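Local coordinates for putidaredoxin reductase (Pseudomonas putida, PDB 1Q1R), which uses bound FAD to pass electrons, probably from NADH, to the iron-sulfur protein putidaredoxin, which supplies the cytochrome P450cam monooxygenase, at residues A[7-12]-A[32-37]; A[105-110]-A[278-283]; A[122-127]-A[217-222]. All blocks are in the same frame, centred on the assembly; numbering follows the deposited sequence.

Contact 1: residues A[7-12]-A[32-37]; sequences VVIVGT and IRLVGD. With FAD (flavin-adenine dinucleotide), chain C.
The first beta-alpha-beta unit of the FAD-binding Rossmann fold brings strands 6-10 and 31-35 side by side, with Val-7 to Val-10 in parallel register with Ile-32 to Val-35. Four backbone hydrogen bonds alternate across the pair. Arg-33 N gives to Val-7 O and Ile-9 N gives to Arg-33 O at 2.8 Å; then Val-35 N gives to Ile-9 O, and Gly-11 N closes the ladder on Val-35 O at 2.7 Å. On one face Val-7, Ile-9, Ile-32 and Leu-34 lie alongside each other: Val-7 CG1 meets Ile-32 CG1, while Leu-34 CD2 comes in against Ile-9 CG2 at 3.6 Å. At the carboxyl ends the pair becomes a nucleotide site. Gly-11 CA lies 3.0 Å from FAD O4B, where a side chain would collide with the ribose. Asp-37 CG sits between its own backbone N and carbonyl carbon (chi1 56°), which lets OD2 accept a 2.6 Å hydrogen bond from FAD O2B. Water 1 ties Thr-12 OG1, at 2.7 Å, to FAD O3B and donates a weak bond to Asp-37 OD2. Replacing Asp-37 with an alanine would probably leave the ribose hydroxyl O2B without its acceptor and the adenosine end of FAD less firmly fixed. Over the face of Ile-9 and Val-7 runs helix 14-25, with Val-19, Ala-20 and Leu-23 on these side chains; strand 105-108 pairs with the far edge of strand 6-10, and strand 75-78 flanks strand 31-35.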
loop_
_atom_site.group_PDB
_atom_site.type_symbol
_atom_site.label_atom_id
_atom_site.label_comp_id
_atom_site.label_asym_id
_atom_site.label_seq_id
_atom_site.Cartn_x
_atom_site.Cartn_y
_atom_site.Cartn_z
ATOM N N VAL A 7 -5.271 -3.585 -26.052
ATOM C CA VAL A 7 -5.353 -3.829 -24.624
ATOM C C VAL A 7 -5.855 -2.578 -23.919
ATOM O O VAL A 7 -5.382 -1.472 -24.183
ATOM C CB VAL A 7 -3.976 -4.235 -24.041
ATOM C CG1 VAL A 7 -2.929 -3.189 -24.389
ATOM C CG2 VAL A 7 -4.079 -4.405 -22.535
ATOM N N VAL A 8 -6.833 -2.758 -23.040
ATOM C CA VAL A 8 -7.391 -1.648 -22.277
ATOM C C VAL A 8 -7.061 -1.854 -20.802
ATOM O O VAL A 8 -7.299 -2.927 -20.241
ATOM C CB VAL A 8 -8.924 -1.556 -22.442
ATOM C CG1 VAL A 8 -9.485 -0.482 -21.521
ATOM C CG2 VAL A 8 -9.269 -1.243 -23.894
ATOM N N ILE A 9 -6.501 -0.823 -20.184
ATOM C CA ILE A 9 -6.125 -0.879 -18.780
ATOM C C ILE A 9 -6.972 0.121 -18.006
ATOM O O ILE A 9 -6.925 1.317 -18.274
ATOM C CB ILE A 9 -4.626 -0.530 -18.611
ATOM C CG1 ILE A 9 -3.777 -1.495 -19.447
ATOM C CG2 ILE A 9 -4.233 -0.595 -17.144
ATOM C CD1 ILE A 9 -2.319 -1.081 -19.601
ATOM N N VAL A 10 -7.757 -0.370 -17.056
ATOM C CA VAL A 10 -8.611 0.499 -16.251
ATOM C C VAL A 10 -7.892 0.859 -14.951
ATOM O O VAL A 10 -7.685 0.010 -14.082
ATOM C CB VAL A 10 -9.950 -0.188 -15.913
ATOM C CG1 VAL A 10 -10.840 0.765 -15.131
ATOM C CG2 VAL A 10 -10.643 -0.642 -17.198
ATOM N N GLY A 11 -7.507 2.123 -14.830
ATOM C CA GLY A 11 -6.808 2.564 -13.642
ATOM C C GLY A 11 -5.433 3.070 -14.021
ATOM O O GLY A 11 -4.640 2.351 -14.635
ATOM N N THR A 12 -5.144 4.310 -13.645
ATOM C CA THR A 12 -3.866 4.920 -13.965
ATOM C C THR A 12 -2.969 5.119 -12.748
ATOM O O THR A 12 -2.247 6.113 -12.652
ATOM C CB THR A 12 -4.071 6.269 -14.673
ATOM O OG1 THR A 12 -4.761 7.168 -13.797
ATOM C CG2 THR A 12 -4.898 6.076 -15.944
ATOM N N ILE A 32 -2.354 0.265 -26.802
ATOM C CA ILE A 32 -2.500 0.256 -25.352
ATOM C C ILE A 32 -3.274 1.490 -24.906
ATOM O O ILE A 32 -2.873 2.619 -25.179
ATOM C CB ILE A 32 -1.121 0.260 -24.659
ATOM C CG1 ILE A 32 -0.279 -0.911 -25.174
ATOM C CG2 ILE A 32 -1.298 0.175 -23.144
ATOM C CD1 ILE A 32 1.149 -0.911 -24.676
ATOM N N ARG A 33 -4.388 1.271 -24.220
ATOM C CA ARG A 33 -5.195 2.380 -23.737
ATOM C C ARG A 33 -5.291 2.396 -22.222
ATOM O O ARG A 33 -5.771 1.443 -21.614
ATOM C CB ARG A 33 -6.610 2.321 -24.324
ATOM C CG ARG A 33 -6.884 3.386 -25.373
ATOM C CD ARG A 33 -8.361 3.756 -25.406
ATOM N NE ARG A 33 -8.603 4.984 -26.164
ATOM C CZ ARG A 33 -8.541 5.072 -27.488
ATOM N NH1 ARG A 33 -8.245 4.000 -28.214
ATOM N NH2 ARG A 33 -8.769 6.233 -28.089
ATOM N N LEU A 34 -4.821 3.485 -21.621
ATOM C CA LEU A 34 -4.885 3.662 -20.178
ATOM C C LEU A 34 -6.082 4.556 -19.926
ATOM O O LEU A 34 -6.167 5.643 -20.486
ATOM C CB LEU A 34 -3.628 4.355 -19.653
ATOM C CG LEU A 34 -2.457 3.510 -19.155
ATOM C CD1 LEU A 34 -1.304 4.431 -18.816
ATOM C CD2 LEU A 34 -2.872 2.700 -17.924
ATOM N N VAL A 35 -7.009 4.099 -19.096
ATOM C CA VAL A 35 -8.193 4.887 -18.792
ATOM C C VAL A 35 -8.355 4.999 -17.285
ATOM O O VAL A 35 -8.418 3.990 -16.588
ATOM C CB VAL A 35 -9.457 4.234 -19.390
ATOM C CG1 VAL A 35 -10.667 5.131 -19.153
ATOM C CG2 VAL A 35 -9.255 3.984 -20.880
ATOM N N GLY A 36 -8.414 6.227 -16.782
ATOM C CA GLY A 36 -8.568 6.419 -15.352
ATOM C C GLY A 36 -9.465 7.590 -15.010
ATOM O O GLY A 36 -9.558 8.554 -15.774
ATOM N N ASP A 37 -10.134 7.518 -13.867
ATOM C CA ASP A 37 -11.011 8.608 -13.473
ATOM C C ASP A 37 -10.215 9.786 -12.928
ATOM O O ASP A 37 -10.732 10.896 -12.832
ATOM C CB ASP A 37 -12.056 8.137 -12.453
ATOM C CG ASP A 37 -11.447 7.491 -11.219
ATOM O OD1 ASP A 37 -12.222 7.177 -10.287
ATOM O OD2 ASP A 37 -10.216 7.289 -11.170
HETATM P PA FAD C . -4.332 2.977 -7.133
HETATM O O1A FAD C . -5.511 3.188 -6.259
HETATM O O2A FAD C . -3.106 3.766 -6.869
HETATM O O5B FAD C . -4.751 3.214 -8.660
HETATM C C5B FAD C . -6.031 2.813 -9.164
HETATM C C4B FAD C . -6.592 3.941 -10.048
HETATM O O4B FAD C . -7.691 3.425 -10.879
HETATM C C3B FAD C . -7.203 5.059 -9.189
HETATM O O3B FAD C . -6.933 6.326 -9.805
HETATM C C2B FAD C . -8.683 4.774 -9.260
HETATM O O2B FAD C . -9.432 5.979 -9.073
HETATM C C1B FAD C . -8.828 4.297 -10.690
HETATM N N9A FAD C . -10.122 3.622 -10.981
HETATM C C8A FAD C . -10.761 2.729 -10.204
HETATM N N7A FAD C . -11.905 2.370 -10.801
HETATM C C5A FAD C . -11.988 3.033 -11.952
HETATM C C6A FAD C . -12.936 3.073 -12.976
HETATM N N6A FAD C . -14.045 2.341 -12.896
HETATM N N1A FAD C . -12.720 3.874 -14.050
HETATM C C2A FAD C . -11.613 4.624 -14.139
HETATM N N3A FAD C . -10.693 4.601 -13.164
HETATM C C4A FAD C . -10.859 3.819 -12.069
HETATM N N1 FAD C . 3.483 1.199 -0.687
HETATM C C2 FAD C . 4.790 0.803 -0.380
HETATM O O2 FAD C . 5.220 -0.272 -0.793
HETATM N N3 FAD C . 5.606 1.651 0.390
HETATM C C4 FAD C . 5.109 2.895 0.845
HETATM O O4 FAD C . 5.848 3.645 1.479
HETATM C C4X FAD C . 3.796 3.288 0.537
HETATM N N5 FAD C . 3.323 4.508 0.925
HETATM C C5X FAD C . 2.078 4.950 0.581
HETATM C C6 FAD C . 1.641 6.231 0.980
HETATM C C7 FAD C . 0.362 6.699 0.603
HETATM C C7M FAD C . -0.105 8.087 1.081
HETATM C C8 FAD C . -0.484 5.880 -0.188
HETATM C C8M FAD C . -1.870 6.364 -0.640
HETATM C C9 FAD C . -0.047 4.603 -0.583
HETATM C C9A FAD C . 1.229 4.133 -0.202
HETATM N N10 FAD C . 1.693 2.852 -0.605
HETATM C C10 FAD C . 2.988 2.435 -0.235
HETATM C "C1'" FAD C . 0.815 1.945 -1.405
HETATM C "C2'" FAD C . 1.221 1.963 -2.881
HETATM O "O2'" FAD C . 1.349 3.321 -3.314
HETATM C "C3'" FAD C . 0.183 1.228 -3.749
HETATM O "O3'" FAD C . -0.005 -0.096 -3.232
HETATM C "C4'" FAD C . 0.651 1.152 -5.208
HETATM O "O4'" FAD C . 0.845 2.473 -5.717
HETATM C "C5'" FAD C . -0.361 0.420 -6.107
HETATM O "O5'" FAD C . -1.557 1.188 -6.321
HETATM P P FAD C . -2.587 0.714 -7.473
HETATM O O1P FAD C . -2.119 1.263 -8.763
HETATM O O2P FAD C . -2.746 -0.753 -7.360
HETATM O O3P FAD C . -3.998 1.392 -7.042
HETATM O O HOH W 1 -7.155 6.862 -12.640
#

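Contact 2: residues A[105-110]-A[278-283]; sequences RLVLAT and LIMAVG. With FAD (flavin-adenine dinucleotide), chain C.
Strands 105-108 and 279-281, more than 160 residues apart in the chain, pair in parallel from Leu-106 with Ile-279 to Leu-108 with Ala-281, and the bonding weakens at the end nearest FAD. Leu-106 N gives to Leu-278 O, Met-280 N to Leu-106 O, and Leu-108 N returns the bond to Met-280 O at 2.8 Å. The last rung, Val-282 N to Leu-108 O, stretches to 3.1 Å and bends to 144° at the hydrogen, with the donor tilted from the carbonyl plane, as the strands give way to loops. The side chains divide between the two faces of the sheet. On one, Leu-106 CD2 lies beside Ile-279 CG1, and Leu-108 CD1 reaches Ile-279 CG2 at 3.8 Å. On the other, the Met-280 chain is extended as far as SD and then bends at its last torsion (chi3 -72°), bringing CE to 3.6 Å from Val-107 CG2. Val-282 CG1 lies 3.6 Å from Ala-109 CB and also touches Val-107. Near the other end, Leu-278 CD1 approaches the edge of the Arg-105 guanidinium, 4.0 Å from NE. Helix 302-316 lies against Met-280 and Val-282, while strand 6-10 pairs with the other side of strand 105-108. The carboxyl ends face FAD: Thr-110 O is 3.3 Å from C8A of the adenine, and Gly-283 CA approaches the phosphate oxygen O2P, where a side chain would clash. Chemically, then, the joining is done by backbone hydrogen bonds and hydrocarbon packing, with no salt bridge between the two segments.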
loop_
_atom_site.group_PDB
_atom_site.type_symbol
_atom_site.label_atom_id
_atom_site.label_comp_id
_atom_site.label_asym_id
_atom_site.label_seq_id
_atom_site.Cartn_x
_atom_site.Cartn_y
_atom_site.Cartn_z
ATOM N N ARG A 105 -7.742 -7.675 -24.838
ATOM C CA ARG A 105 -7.188 -7.962 -23.518
ATOM C C ARG A 105 -7.548 -6.806 -22.585
ATOM O O ARG A 105 -7.274 -5.649 -22.888
ATOM C CB ARG A 105 -5.663 -8.110 -23.598
ATOM C CG ARG A 105 -5.179 -9.532 -23.851
ATOM C CD ARG A 105 -5.786 -10.111 -25.108
ATOM N NE ARG A 105 -6.056 -11.538 -24.971
ATOM C CZ ARG A 105 -5.139 -12.491 -25.095
ATOM N NH1 ARG A 105 -3.880 -12.174 -25.369
ATOM N NH2 ARG A 105 -5.485 -13.762 -24.942
ATOM N N LEU A 106 -8.168 -7.127 -21.457
ATOM C CA LEU A 106 -8.563 -6.116 -20.486
ATOM C C LEU A 106 -7.822 -6.307 -19.160
ATOM O O LEU A 106 -7.732 -7.422 -18.639
ATOM C CB LEU A 106 -10.075 -6.184 -20.254
ATOM C CG LEU A 106 -10.692 -5.164 -19.292
ATOM C CD1 LEU A 106 -10.405 -3.752 -19.782
ATOM C CD2 LEU A 106 -12.193 -5.407 -19.184
ATOM N N VAL A 107 -7.287 -5.213 -18.626
ATOM C CA VAL A 107 -6.563 -5.249 -17.361
ATOM C C VAL A 107 -7.222 -4.307 -16.363
ATOM O O VAL A 107 -7.337 -3.107 -16.611
ATOM C CB VAL A 107 -5.090 -4.820 -17.538
ATOM C CG1 VAL A 107 -4.381 -4.795 -16.182
ATOM C CG2 VAL A 107 -4.381 -5.773 -18.494
ATOM N N LEU A 108 -7.662 -4.859 -15.239
ATOM C CA LEU A 108 -8.296 -4.063 -14.203
ATOM C C LEU A 108 -7.282 -3.705 -13.116
ATOM O O LEU A 108 -6.928 -4.536 -12.272
ATOM C CB LEU A 108 -9.479 -4.828 -13.602
ATOM C CG LEU A 108 -10.557 -5.241 -14.623
ATOM C CD1 LEU A 108 -11.709 -5.917 -13.903
ATOM C CD2 LEU A 108 -11.053 -4.010 -15.389
ATOM N N ALA A 109 -6.811 -2.462 -13.161
ATOM C CA ALA A 109 -5.839 -1.946 -12.202
ATOM C C ALA A 109 -6.548 -0.830 -11.444
ATOM O O ALA A 109 -6.065 0.300 -11.371
ATOM C CB ALA A 109 -4.628 -1.397 -12.945
ATOM N N THR A 110 -7.693 -1.181 -10.868
ATOM C CA THR A 110 -8.558 -0.248 -10.158
ATOM C C THR A 110 -8.176 0.166 -8.745
ATOM O O THR A 110 -8.822 1.040 -8.169
ATOM C CB THR A 110 -9.992 -0.799 -10.124
ATOM O OG1 THR A 110 -9.995 -2.082 -9.483
ATOM C CG2 THR A 110 -10.526 -0.951 -11.537
ATOM N N LEU A 278 -10.029 -13.258 -20.806
ATOM C CA LEU A 278 -9.502 -12.042 -21.414
ATOM C C LEU A 278 -9.373 -10.879 -20.427
ATOM O O LEU A 278 -8.866 -9.816 -20.784
ATOM C CB LEU A 278 -10.382 -11.611 -22.600
ATOM C CG LEU A 278 -10.751 -12.625 -23.695
ATOM C CD1 LEU A 278 -9.508 -13.338 -24.208
ATOM C CD2 LEU A 278 -11.738 -13.630 -23.137
ATOM N N ILE A 279 -9.827 -11.077 -19.194
ATOM C CA ILE A 279 -9.755 -10.022 -18.183
ATOM C C ILE A 279 -8.825 -10.382 -17.026
ATOM O O ILE A 279 -8.995 -11.414 -16.373
ATOM C CB ILE A 279 -11.149 -9.713 -17.584
ATOM C CG1 ILE A 279 -12.149 -9.384 -18.698
ATOM C CG2 ILE A 279 -11.049 -8.537 -16.612
ATOM C CD1 ILE A 279 -13.580 -9.238 -18.205
ATOM N N MET A 280 -7.845 -9.520 -16.774
ATOM C CA MET A 280 -6.899 -9.730 -15.682
ATOM C C MET A 280 -7.062 -8.621 -14.639
ATOM O O MET A 280 -7.687 -7.596 -14.911
ATOM C CB MET A 280 -5.462 -9.719 -16.220
ATOM C CG MET A 280 -5.175 -10.766 -17.285
ATOM S SD MET A 280 -3.470 -10.715 -17.898
ATOM C CE MET A 280 -3.490 -9.259 -18.832
ATOM N N ALA A 281 -6.516 -8.838 -13.444
ATOM C CA ALA A 281 -6.566 -7.844 -12.371
ATOM C C ALA A 281 -5.137 -7.682 -11.855
ATOM O O ALA A 281 -4.333 -8.608 -11.965
ATOM C CB ALA A 281 -7.488 -8.298 -11.254
ATOM N N VAL A 282 -4.821 -6.520 -11.286
ATOM C CA VAL A 282 -3.461 -6.264 -10.812
ATOM C C VAL A 282 -3.400 -5.148 -9.767
ATOM O O VAL A 282 -4.188 -4.203 -9.813
ATOM C CB VAL A 282 -2.562 -5.876 -12.013
ATOM C CG1 VAL A 282 -3.089 -4.606 -12.656
ATOM C CG2 VAL A 282 -1.118 -5.699 -11.581
ATOM N N GLY A 283 -2.461 -5.266 -8.826
ATOM C CA GLY A 283 -2.293 -4.243 -7.806
ATOM C C GLY A 283 -3.098 -4.406 -6.534
ATOM O O GLY A 283 -3.446 -5.517 -6.141
HETATM P PA FAD C . -4.332 2.977 -7.133
HETATM O O1A FAD C . -5.511 3.188 -6.259
HETATM O O2A FAD C . -3.106 3.766 -6.869
HETATM O O5B FAD C . -4.751 3.214 -8.660
HETATM C C5B FAD C . -6.031 2.813 -9.164
HETATM C C4B FAD C . -6.592 3.941 -10.048
HETATM O O4B FAD C . -7.691 3.425 -10.879
HETATM C C3B FAD C . -7.203 5.059 -9.189
HETATM O O3B FAD C . -6.933 6.326 -9.805
HETATM C C2B FAD C . -8.683 4.774 -9.260
HETATM O O2B FAD C . -9.432 5.979 -9.073
HETATM C C1B FAD C . -8.828 4.297 -10.690
HETATM N N9A FAD C . -10.122 3.622 -10.981
HETATM C C8A FAD C . -10.761 2.729 -10.204
HETATM N N7A FAD C . -11.905 2.370 -10.801
HETATM C C5A FAD C . -11.988 3.033 -11.952
HETATM C C6A FAD C . -12.936 3.073 -12.976
HETATM N N6A FAD C . -14.045 2.341 -12.896
HETATM N N1A FAD C . -12.720 3.874 -14.050
HETATM C C2A FAD C . -11.613 4.624 -14.139
HETATM N N3A FAD C . -10.693 4.601 -13.164
HETATM C C4A FAD C . -10.859 3.819 -12.069
HETATM N N1 FAD C . 3.483 1.199 -0.687
HETATM C C2 FAD C . 4.790 0.803 -0.380
HETATM O O2 FAD C . 5.220 -0.272 -0.793
HETATM N N3 FAD C . 5.606 1.651 0.390
HETATM C C4 FAD C . 5.109 2.895 0.845
HETATM O O4 FAD C . 5.848 3.645 1.479
HETATM C C4X FAD C . 3.796 3.288 0.537
HETATM N N5 FAD C . 3.323 4.508 0.925
HETATM C C5X FAD C . 2.078 4.950 0.581
HETATM C C6 FAD C . 1.641 6.231 0.980
HETATM C C7 FAD C . 0.362 6.699 0.603
HETATM C C7M FAD C . -0.105 8.087 1.081
HETATM C C8 FAD C . -0.484 5.880 -0.188
HETATM C C8M FAD C . -1.870 6.364 -0.640
HETATM C C9 FAD C . -0.047 4.603 -0.583
HETATM C C9A FAD C . 1.229 4.133 -0.202
HETATM N N10 FAD C . 1.693 2.852 -0.605
HETATM C C10 FAD C . 2.988 2.435 -0.235
HETATM C "C1'" FAD C . 0.815 1.945 -1.405
HETATM C "C2'" FAD C . 1.221 1.963 -2.881
HETATM O "O2'" FAD C . 1.349 3.321 -3.314
HETATM C "C3'" FAD C . 0.183 1.228 -3.749
HETATM O "O3'" FAD C . -0.005 -0.096 -3.232
HETATM C "C4'" FAD C . 0.651 1.152 -5.208
HETATM O "O4'" FAD C . 0.845 2.473 -5.717
HETATM C "C5'" FAD C . -0.361 0.420 -6.107
HETATM O "O5'" FAD C . -1.557 1.188 -6.321
HETATM P P FAD C . -2.587 0.714 -7.473
HETATM O O1P FAD C . -2.119 1.263 -8.763
HETATM O O2P FAD C . -2.746 -0.753 -7.360
HETATM O O3P FAD C . -3.998 1.392 -7.042
#

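Contact 3: residues A[122-127]-A[217-222]; sequences GAVGKA and FEMSTD
Val-124, on the short helix 123-126, sets a methyl over the ring of Phe-217, which belongs to the edge strand 214-219 of a three-stranded antiparallel sheet. This is helix-on-strand packing at the protein surface, distant from the FAD-binding contacts, and it rests on van der Waals packing, without hydrogen bonds between the segments. The close-packed part is formed by Val-124, Phe-217 and Met-219, and its centre is a CH-pi contact. Val-124 CG1 stands 3.8 Å from the Phe-217 ring centroid, 22° off the ring normal, and leans toward the rim, so that CD1 is its nearest ring atom at 3.5 Å. The two side chains cross at about a right angle. With CG1 anti to the backbone N (chi1 -179°) and over the ring, Val-124 has its other methyl, CG2, in contact with both Met-219 SD, at 3.9 Å, and ring atom CD1 of Phe-217. The Phe-217 side chain also rests on Val-229 of the adjacent strand and on Leu-117, Val-119 and Ala-120.

The looser side is the one that opens to solvent. Ala-123, itself exposed, has CB 4.0 Å from Met-219 SD, and Lys-126 carries its amine away from the strand. On the strand, Glu-218 points away from the helix and forms a salt bridge with Arg-236, leaving Phe-217 and Met-219, its neighbours in sequence, to face the helix. Past Met-219 the chain runs on as Ser-220 to Asp-222 without touching the helix. The thioether chain is extended up to SD and then turns (chi3 75°), which brings its methyl against this single-turn helix: Met-219 CE ends 3.7 Å from Ala-123 O and 3.9 Å from Ala-127 CB.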
loop_
_atom_site.group_PDB
_atom_site.type_symbol
_atom_site.label_atom_id
_atom_site.label_comp_id
_atom_site.label_asym_id
_atom_site.label_seq_id
_atom_site.Cartn_x
_atom_site.Cartn_y
_atom_site.Cartn_z
ATOM N N GLY A 122 -21.687 13.274 6.092
ATOM C CA GLY A 122 -22.218 14.604 5.857
ATOM C C GLY A 122 -21.246 15.760 5.964
ATOM O O GLY A 122 -20.155 15.733 5.391
ATOM N N ALA A 123 -21.655 16.785 6.705
ATOM C CA ALA A 123 -20.856 17.991 6.891
ATOM C C ALA A 123 -19.416 17.723 7.309
ATOM O O ALA A 123 -18.492 18.364 6.809
ATOM C CB ALA A 123 -21.529 18.899 7.916
ATOM N N VAL A 124 -19.223 16.783 8.230
ATOM C CA VAL A 124 -17.884 16.474 8.709
ATOM C C VAL A 124 -16.932 16.138 7.564
ATOM O O VAL A 124 -15.932 16.825 7.363
ATOM C CB VAL A 124 -17.902 15.307 9.715
ATOM C CG1 VAL A 124 -16.491 15.021 10.205
ATOM C CG2 VAL A 124 -18.802 15.656 10.891
ATOM N N GLY A 125 -17.249 15.089 6.811
ATOM C CA GLY A 125 -16.402 14.697 5.696
ATOM C C GLY A 125 -16.177 15.819 4.692
ATOM O O GLY A 125 -15.116 15.893 4.065
ATOM N N LYS A 126 -17.169 16.696 4.547
ATOM C CA LYS A 126 -17.092 17.820 3.613
ATOM C C LYS A 126 -16.109 18.910 4.046
ATOM O O LYS A 126 -15.538 19.597 3.204
ATOM C CB LYS A 126 -18.467 18.470 3.446
ATOM C CG LYS A 126 -19.627 17.513 3.252
ATOM C CD LYS A 126 -19.583 16.803 1.915
ATOM C CE LYS A 126 -20.815 15.917 1.749
ATOM N NZ LYS A 126 -20.796 15.159 0.466
ATOM N N ALA A 127 -15.934 19.082 5.353
ATOM C CA ALA A 127 -15.037 20.108 5.881
ATOM C C ALA A 127 -13.676 20.079 5.178
ATOM O O ALA A 127 -13.119 19.010 4.928
ATOM C CB ALA A 127 -14.856 19.919 7.381
ATOM N N PHE A 217 -17.962 14.690 16.140
ATOM C CA PHE A 217 -17.187 15.918 16.011
ATOM C C PHE A 217 -17.996 17.169 16.325
ATOM O O PHE A 217 -19.226 17.159 16.282
ATOM C CB PHE A 217 -16.651 16.071 14.576
ATOM C CG PHE A 217 -15.932 14.862 14.050
ATOM C CD1 PHE A 217 -16.640 13.789 13.523
ATOM C CD2 PHE A 217 -14.544 14.798 14.080
ATOM C CE1 PHE A 217 -15.972 12.665 13.031
ATOM C CE2 PHE A 217 -13.869 13.685 13.594
ATOM C CZ PHE A 217 -14.585 12.614 13.068
ATOM N N GLU A 218 -17.286 18.245 16.644
ATOM C CA GLU A 218 -17.915 19.535 16.882
ATOM C C GLU A 218 -17.471 20.328 15.657
ATOM O O GLU A 218 -16.355 20.128 15.167
ATOM C CB GLU A 218 -17.387 20.187 18.158
ATOM C CG GLU A 218 -17.659 19.369 19.406
ATOM C CD GLU A 218 -17.221 20.060 20.680
ATOM O OE1 GLU A 218 -16.220 20.805 20.653
ATOM O OE2 GLU A 218 -17.875 19.839 21.721
ATOM N N MET A 219 -18.336 21.197 15.149
ATOM C CA MET A 219 -18.003 21.983 13.967
ATOM C C MET A 219 -18.428 23.435 14.056
ATOM O O MET A 219 -19.348 23.770 14.792
ATOM C CB MET A 219 -18.654 21.367 12.739
ATOM C CG MET A 219 -18.109 20.013 12.388
ATOM S SD MET A 219 -18.826 19.512 10.854
ATOM C CE MET A 219 -17.905 20.559 9.709
ATOM N N SER A 220 -17.751 24.290 13.290
ATOM C CA SER A 220 -18.066 25.714 13.260
ATOM C C SER A 220 -19.208 25.925 12.271
ATOM O O SER A 220 -19.212 25.356 11.182
ATOM C CB SER A 220 -16.838 26.530 12.833
ATOM O OG SER A 220 -16.360 26.103 11.566
ATOM N N THR A 221 -20.178 26.744 12.658
ATOM C CA THR A 221 -21.341 27.010 11.822
ATOM C C THR A 221 -21.043 27.828 10.565
ATOM O O THR A 221 -21.547 27.523 9.485
ATOM C CB THR A 221 -22.442 27.736 12.641
ATOM O OG1 THR A 221 -23.622 27.875 11.843
ATOM C CG2 THR A 221 -21.959 29.118 13.079
ATOM N N ASP A 222 -20.218 28.858 10.703
ATOM C CA ASP A 222 -19.892 29.722 9.572
ATOM C C ASP A 222 -18.945 29.086 8.554
ATOM O O ASP A 222 -19.237 29.056 7.360
ATOM C CB ASP A 222 -19.299 31.039 10.085
ATOM C CG ASP A 222 -17.998 30.840 10.842
ATOM O OD1 ASP A 222 -17.848 29.794 11.510
ATOM O OD2 ASP A 222 -17.127 31.737 10.781
#

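From the N terminus, contact 1 closes first, a short loop in which helix 14-25 links strands 6-10 and 31-35. The chain then reaches strand 105-108, opening contact 2, which closes only at strand 279-281. Contact 3 opens and closes within that long excursion, joining helix 123-126 to strand 214-219, whereas contact 1 is complete before it begins; none of the three cross. Contacts 1 and 2 share one parallel sheet, since strands 6-10 and 105-108 are neighbours through bonds such as Val-10 O to Ala-109 N, and both reach FAD. Contact 3 stands apart, its centre about 36 Å from that of contact 1 and 38 Å from that of contact 2.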